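Side-chain contacts in putative uncharacterized protein (Bacteroides vulgatus, PDB 4F7A), which probably binds mucin O-glycans at the outer membrane, as a SusD/RagB-family nutrient-binding lipoprotein with a TPR-like helical fold: residues A[25-30]-A[34-39]; A[137-140]-A[145-148]; A[471-476]-A[486-491]. All coordinates share one frame; numbering follows the deposited sequence.

How the contacts relate
The three contacts follow one another along the chain, with no nesting and no crossing. Contact 1 closes the short loop by which the chain leaves helix 15-30 and heads for helix 44-51. Contact 2 then pinches a loop within the connection from helix 111-132 to helix 151-174. Near the C terminus, contact 3 joins the loop leading into helix 475-480 to helix 482-492. Contacts 2 and 3 touch: CG2 of V148 lies 3.6 Å from CD2 of L488. Contact 1 stands apart, its nearest atoms about 10 Å from contact 2 and about 12 Å from contact 3. Helix 84-104 serves all three, meeting T27 and F34 through I93, F140 through F94, and L488 through W86.

Contact 1 of 3, residues A[25-30]-A[34-39]; sequences FETIQK and FNYDWG
Where K30 and Y36 bring their CA atoms to 5.2 Å, the chain leaves helix 15-30 of this TPR-like SusD fold, turns and crosses beside the end of the helix. The turn is held by one backbone hydrogen bond, N35 N to K30 O at 2.8 Å, with an N-H...O angle of 173°. F34 CA adds a weaker C-H...O contact to that oxygen. Beyond the backbone, the main side-chain meeting is a CH-pi contact: methyl CG2 of T27 stands over one face of the Y36 ring, 3.9 Å from its centroid and 15° off the normal. Threonine suits the place because its branched CB holds CG2 anti to the backbone N, and so over the ring, while OG1 sits near the ring's rim. The ring reaches back along the helix because its CG is anti to the backbone N (chi1 169°). At the root of the tyrosine, K30 CB touches Y36 CB at 4.2 Å. The extended lysine then runs outward, away from the loop, to where E26 leans down along the helix to meet its NZ, which also bonds the carbonyl of K246. N35 is held from outside by T43 N at OD1 and by Q249 O at ND2, both ends of its amide being used. F34, turned away from helix 15-30, packs on I93 of helix 84-104. In the salt bridge, NZ of K30 meets the anti lone pair of E26 OE2 at 2.6 Å.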
# COMPACT_ATOMS: atom_id res chain seq x y z
N PHE A 25 -16.51 13.46 4.35
CA PHE A 25 -15.55 12.62 5.05
C PHE A 25 -15.86 11.14 4.92
O PHE A 25 -14.95 10.33 4.87
CB PHE A 25 -15.45 13.02 6.51
CG PHE A 25 -14.63 14.25 6.72
CD1 PHE A 25 -13.24 14.17 6.76
CD2 PHE A 25 -15.22 15.48 6.82
CE1 PHE A 25 -12.47 15.31 6.92
CE2 PHE A 25 -14.47 16.63 6.96
CZ PHE A 25 -13.08 16.53 7.04
N GLU A 26 -17.14 10.82 4.86
CA GLU A 26 -17.58 9.45 4.72
C GLU A 26 -17.19 8.90 3.34
O GLU A 26 -16.67 7.79 3.22
CB GLU A 26 -19.08 9.36 4.91
CG GLU A 26 -19.61 7.97 4.68
CD GLU A 26 -21.13 7.84 4.85
OE1 GLU A 26 -21.80 8.82 5.24
OE2 GLU A 26 -21.64 6.73 4.57
N THR A 27 -17.47 9.66 2.29
CA THR A 27 -17.09 9.26 0.93
C THR A 27 -15.57 9.11 0.77
O THR A 27 -15.09 8.14 0.17
CB THR A 27 -17.64 10.26 -0.08
OG1 THR A 27 -19.06 10.27 0.03
CG2 THR A 27 -17.22 9.92 -1.53
N ILE A 28 -14.82 10.06 1.31
CA ILE A 28 -13.36 10.02 1.17
C ILE A 28 -12.79 8.78 1.87
O ILE A 28 -11.98 8.06 1.29
CB ILE A 28 -12.68 11.29 1.74
CG1 ILE A 28 -13.09 12.53 0.93
CG2 ILE A 28 -11.14 11.14 1.71
CD1 ILE A 28 -12.89 13.87 1.69
N GLN A 29 -13.19 8.56 3.12
CA GLN A 29 -12.66 7.44 3.89
C GLN A 29 -13.07 6.06 3.30
O GLN A 29 -12.28 5.11 3.32
CB GLN A 29 -13.01 7.59 5.37
CG GLN A 29 -12.08 8.63 6.01
CD GLN A 29 -12.50 9.06 7.39
OE1 GLN A 29 -11.89 8.66 8.40
NE2 GLN A 29 -13.58 9.84 7.45
N LYS A 30 -14.26 5.97 2.73
CA LYS A 30 -14.68 4.75 2.04
C LYS A 30 -13.97 4.55 0.71
O LYS A 30 -13.97 3.46 0.16
CB LYS A 30 -16.19 4.77 1.78
CG LYS A 30 -17.00 4.66 3.06
CD LYS A 30 -18.49 4.55 2.76
CE LYS A 30 -19.29 4.30 4.04
NZ LYS A 30 -20.77 4.34 3.85
N PHE A 34 -10.77 1.22 -1.68
CA PHE A 34 -12.00 1.70 -2.27
C PHE A 34 -13.14 0.72 -2.08
O PHE A 34 -13.05 -0.41 -2.53
CB PHE A 34 -11.79 1.96 -3.76
CG PHE A 34 -12.97 2.59 -4.44
CD1 PHE A 34 -14.01 1.81 -4.90
CD2 PHE A 34 -13.02 3.96 -4.63
CE1 PHE A 34 -15.10 2.38 -5.52
CE2 PHE A 34 -14.12 4.54 -5.26
CZ PHE A 34 -15.15 3.76 -5.70
N ASN A 35 -14.20 1.16 -1.42
CA ASN A 35 -15.44 0.38 -1.44
C ASN A 35 -16.64 1.29 -1.27
O ASN A 35 -17.59 1.01 -0.51
CB ASN A 35 -15.41 -0.74 -0.42
CG ASN A 35 -16.23 -1.95 -0.86
OD1 ASN A 35 -16.41 -2.19 -2.06
ND2 ASN A 35 -16.71 -2.73 0.11
N TYR A 36 -16.60 2.38 -2.02
CA TYR A 36 -17.64 3.38 -2.03
C TYR A 36 -18.67 3.04 -3.09
O TYR A 36 -18.33 2.83 -4.26
CB TYR A 36 -17.03 4.76 -2.33
CG TYR A 36 -18.06 5.83 -2.64
CD1 TYR A 36 -18.90 6.31 -1.64
CD2 TYR A 36 -18.24 6.30 -3.92
CE1 TYR A 36 -19.88 7.27 -1.91
CE2 TYR A 36 -19.21 7.26 -4.21
CZ TYR A 36 -20.01 7.74 -3.20
OH TYR A 36 -20.96 8.66 -3.49
N ASP A 37 -19.94 2.99 -2.68
CA ASP A 37 -21.04 2.64 -3.57
C ASP A 37 -21.65 3.91 -4.17
O ASP A 37 -22.36 4.64 -3.47
CB ASP A 37 -22.12 1.88 -2.78
CG ASP A 37 -23.21 1.27 -3.67
OD1 ASP A 37 -23.34 1.63 -4.87
OD2 ASP A 37 -23.93 0.39 -3.16
N TRP A 38 -21.37 4.15 -5.44
CA TRP A 38 -21.87 5.33 -6.15
C TRP A 38 -23.26 5.08 -6.73
O TRP A 38 -23.82 5.98 -7.34
CB TRP A 38 -20.91 5.80 -7.24
CG TRP A 38 -20.75 4.87 -8.41
CD1 TRP A 38 -21.56 4.79 -9.51
CD2 TRP A 38 -19.72 3.90 -8.61
NE1 TRP A 38 -21.10 3.83 -10.37
CE2 TRP A 38 -19.98 3.26 -9.84
CE3 TRP A 38 -18.62 3.48 -7.86
CZ2 TRP A 38 -19.17 2.24 -10.34
CZ3 TRP A 38 -17.82 2.48 -8.36
CH2 TRP A 38 -18.10 1.86 -9.58
N GLY A 39 -23.80 3.88 -6.53
CA GLY A 39 -25.11 3.50 -7.07
C GLY A 39 -25.10 2.16 -7.79
O GLY A 39 -26.16 1.67 -8.19

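Contact 2 of 3, residues A[137-140]-A[145-148]; sequences YSKF and TNSV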
# COMPACT_ATOMS: atom_id res chain seq x y z
N TYR A 137 -2.89 16.83 -9.40
CA TYR A 137 -2.98 17.07 -7.96
C TYR A 137 -2.90 18.54 -7.62
O TYR A 137 -3.94 19.17 -7.35
CB TYR A 137 -1.93 16.24 -7.20
CG TYR A 137 -2.11 16.27 -5.71
CD1 TYR A 137 -3.07 15.48 -5.09
CD2 TYR A 137 -1.34 17.10 -4.91
CE1 TYR A 137 -3.29 15.55 -3.72
CE2 TYR A 137 -1.53 17.15 -3.52
CZ TYR A 137 -2.50 16.37 -2.94
OH TYR A 137 -2.70 16.39 -1.59
N SER A 138 -1.69 19.12 -7.65
CA SER A 138 -1.54 20.51 -7.17
C SER A 138 -2.33 21.49 -8.03
O SER A 138 -2.73 22.56 -7.56
CB SER A 138 -0.05 20.92 -7.11
OG SER A 138 0.46 21.17 -8.40
N LYS A 139 -2.60 21.12 -9.28
CA LYS A 139 -3.33 22.03 -10.17
C LYS A 139 -4.81 21.67 -10.36
O LYS A 139 -5.50 22.30 -11.15
CB LYS A 139 -2.60 22.14 -11.49
CG LYS A 139 -1.21 22.77 -11.29
CD LYS A 139 -0.40 22.91 -12.57
CE LYS A 139 0.20 21.58 -13.01
NZ LYS A 139 1.13 21.68 -14.23
N PHE A 140 -5.30 20.69 -9.61
CA PHE A 140 -6.70 20.29 -9.73
C PHE A 140 -7.64 21.47 -9.46
O PHE A 140 -7.43 22.24 -8.52
CB PHE A 140 -7.02 19.14 -8.79
CG PHE A 140 -8.42 18.59 -8.96
CD1 PHE A 140 -8.69 17.65 -9.96
CD2 PHE A 140 -9.45 19.01 -8.13
CE1 PHE A 140 -9.98 17.13 -10.13
CE2 PHE A 140 -10.75 18.49 -8.29
CZ PHE A 140 -11.01 17.56 -9.28
N THR A 145 -3.27 25.60 -18.02
CA THR A 145 -3.01 25.04 -19.35
C THR A 145 -2.59 23.58 -19.26
O THR A 145 -3.12 22.74 -19.97
CB THR A 145 -1.85 25.80 -20.03
OG1 THR A 145 -2.09 27.20 -19.97
CG2 THR A 145 -1.71 25.36 -21.49
N ASN A 146 -1.62 23.30 -18.39
CA ASN A 146 -1.14 21.93 -18.14
C ASN A 146 -1.55 21.52 -16.72
O ASN A 146 -1.10 22.11 -15.73
CB ASN A 146 0.38 21.84 -18.35
CG ASN A 146 0.92 20.42 -18.23
OD1 ASN A 146 0.28 19.54 -17.63
ND2 ASN A 146 2.08 20.18 -18.82
N SER A 147 -2.43 20.53 -16.63
CA SER A 147 -3.02 20.08 -15.36
C SER A 147 -2.14 19.11 -14.57
O SER A 147 -2.47 18.73 -13.43
CB SER A 147 -4.34 19.38 -15.69
OG SER A 147 -4.12 18.36 -16.69
N VAL A 148 -1.03 18.69 -15.16
CA VAL A 148 -0.28 17.54 -14.66
C VAL A 148 0.86 17.94 -13.71
O VAL A 148 1.62 18.88 -13.99
CB VAL A 148 0.31 16.73 -15.85
CG1 VAL A 148 1.29 15.64 -15.38
CG2 VAL A 148 -0.83 16.10 -16.64
O HOH W 1 -1.61 18.90 -10.93
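K139 reaches across to N146 and V148 from a type I beta turn, Y137 to F140, and grips an Asx turn on the other side of the loop. In that Asx turn OD1 of N146 accepts from V148 N at 2.9 Å, which probably helps to hold the carbonyls of N146 and V148 facing the lysine. This is the tight part. NZ of K139 donates to N146 O at 2.7 Å and to V148 O at 2.9 Å, standing well above both carbonyl planes. A long, flexible side chain suits the place: it runs straight as far as CD and then bends (chi3 -77°), which brings CE to 3.1 Å from N146 O and swings the amine between the two oxygens. The same CE lies against the backbone of S147, 3.7 Å from its C. These oxygens probably help to stabilise the ammonium charge. A methionine here has no N-H to offer, so the carbonyls of N146 and V148 would probably be left without their shared donor and the two turns less firmly joined. Y137 is the buried end of the turn, its ring packed on F158 and its OH bonded to D161. The other side of the contact is looser. There the side chain of S147 starts away from the turn, and its OG is bonded to Q484, with a bound glycerol about 5 Å off. Between the backbones the gap is bridged by a water, which accepts from N of Y137 and N of K139 and donates to S147 O at 2.6 Å.

Contact 3 of 3, residues A[471-476]-A[486-491]; sequences LPFSQD and KNLCTA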
# COMPACT_ATOMS: atom_id res chain seq x y z
N LEU A 471 1.77 0.95 -13.44
CA LEU A 471 0.65 0.70 -14.35
C LEU A 471 0.58 1.80 -15.39
O LEU A 471 0.88 2.97 -15.10
CB LEU A 471 -0.68 0.62 -13.58
CG LEU A 471 -0.78 -0.48 -12.52
CD1 LEU A 471 -2.23 -0.53 -11.98
CD2 LEU A 471 -0.30 -1.86 -13.04
N PRO A 472 0.18 1.45 -16.61
CA PRO A 472 -0.01 2.51 -17.62
C PRO A 472 -1.10 3.49 -17.25
O PRO A 472 -1.99 3.15 -16.49
CB PRO A 472 -0.41 1.75 -18.89
CG PRO A 472 0.08 0.34 -18.65
CD PRO A 472 -0.09 0.12 -17.16
N PHE A 473 -1.03 4.70 -17.79
CA PHE A 473 -2.07 5.69 -17.58
C PHE A 473 -3.45 5.19 -18.05
O PHE A 473 -3.57 4.30 -18.90
CB PHE A 473 -1.74 7.00 -18.31
CG PHE A 473 -0.50 7.68 -17.82
CD1 PHE A 473 -0.41 8.12 -16.52
CD2 PHE A 473 0.55 7.95 -18.70
CE1 PHE A 473 0.70 8.77 -16.07
CE2 PHE A 473 1.68 8.59 -18.26
CZ PHE A 473 1.75 9.01 -16.92
N SER A 474 -4.49 5.75 -17.46
CA SER A 474 -5.86 5.38 -17.82
C SER A 474 -6.17 5.76 -19.26
O SER A 474 -6.20 6.96 -19.57
CB SER A 474 -6.86 6.08 -16.92
OG SER A 474 -8.18 5.86 -17.42
N GLN A 475 -6.46 4.76 -20.11
CA GLN A 475 -6.92 5.06 -21.46
C GLN A 475 -8.34 5.62 -21.47
O GLN A 475 -8.70 6.30 -22.42
CB GLN A 475 -6.80 3.86 -22.39
CG GLN A 475 -5.36 3.63 -22.85
CD GLN A 475 -4.79 4.81 -23.63
OE1 GLN A 475 -5.39 5.29 -24.61
NE2 GLN A 475 -3.63 5.29 -23.20
N ASP A 476 -9.13 5.38 -20.42
CA ASP A 476 -10.46 6.02 -20.34
C ASP A 476 -10.30 7.52 -20.18
O ASP A 476 -10.98 8.30 -20.86
CB ASP A 476 -11.27 5.42 -19.18
CG ASP A 476 -11.38 3.91 -19.30
OD1 ASP A 476 -12.11 3.47 -20.19
OD2 ASP A 476 -10.65 3.18 -18.58
N LYS A 486 -1.03 13.38 -23.31
CA LYS A 486 0.28 13.79 -23.80
C LYS A 486 1.11 14.41 -22.67
O LYS A 486 2.30 14.10 -22.52
CB LYS A 486 0.15 14.78 -24.96
CG LYS A 486 1.54 15.33 -25.41
CD LYS A 486 1.43 16.43 -26.43
CE LYS A 486 0.76 17.69 -25.89
NZ LYS A 486 0.82 18.81 -26.89
N ASN A 487 0.48 15.28 -21.88
CA ASN A 487 1.18 15.91 -20.74
C ASN A 487 1.62 14.95 -19.65
O ASN A 487 2.69 15.15 -19.04
CB ASN A 487 0.32 17.02 -20.12
CG ASN A 487 0.15 18.20 -21.05
OD1 ASN A 487 0.95 18.39 -21.97
ND2 ASN A 487 -0.93 18.99 -20.83
N LEU A 488 0.81 13.92 -19.40
CA LEU A 488 1.15 12.87 -18.46
C LEU A 488 2.36 12.08 -18.97
O LEU A 488 3.30 11.81 -18.21
CB LEU A 488 -0.04 11.93 -18.24
CG LEU A 488 -1.19 12.47 -17.38
CD1 LEU A 488 -2.43 11.58 -17.56
CD2 LEU A 488 -0.77 12.55 -15.89
N CYS A 489 2.35 11.73 -20.25
CA CYS A 489 3.47 11.06 -20.90
C CYS A 489 4.77 11.86 -20.85
O CYS A 489 5.83 11.31 -20.50
CB CYS A 489 3.12 10.71 -22.34
SG CYS A 489 1.93 9.34 -22.42
N THR A 490 4.69 13.15 -21.17
CA THR A 490 5.84 14.06 -21.02
C THR A 490 6.38 14.07 -19.59
O THR A 490 7.61 13.94 -19.39
CB THR A 490 5.46 15.48 -21.46
OG1 THR A 490 5.04 15.41 -22.83
CG2 THR A 490 6.67 16.48 -21.31
N ALA A 491 5.50 14.17 -18.61
CA ALA A 491 5.90 14.18 -17.19
C ALA A 491 6.51 12.86 -16.76
O ALA A 491 7.31 12.83 -15.84
CB ALA A 491 4.70 14.55 -16.26
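Next to F473, whose ring packs against L488, the hydroxyl OG of S474 is gripped by two groups: it accepts from D477 N and bonds OD1 of N87. This makes S474 the N-cap of helix 475-480. A serine suits the position, being short enough to turn back onto a backbone N-H of the first turn. The same N87 holds OD2 of D476 through ND2, so helix 84-104 helps to fix the helix start just after F473. The phenylalanine carries the contact, its flat apolar ring offering a broad face to the equally apolar CB and methyls of L488. Its CG lies anti to the carbonyl carbon (chi1 -63°), and the ring is directed at helix 482-492. CB of L488 sits over one face as a CH-pi contact, 3.7 Å from the ring centroid and 14° off the normal. The leucine's methyls spread along one side of the ring, CD1 lying 4.1 Å from CD1 of F473 and CD2 the same distance from CE1. The helix backbone comes close too, with L488 O at 3.5 Å from CZ of F473. C489 adds a sulfur-aromatic contact, its SG oblique to the ring and 4.2 Å from CD2 of F473. R470 makes a cation-pi contact with the same ring, Y132 and Y485 pack on its side chain, and W86 touches L488. No hydrogen bond crosses between 471-476 and 486-491; their cohesion therefore rests on dispersion and the ring's pi cloud, while polar bonds hold the backbone around F473: the S474 cap, N87 and, at F473 N, D496.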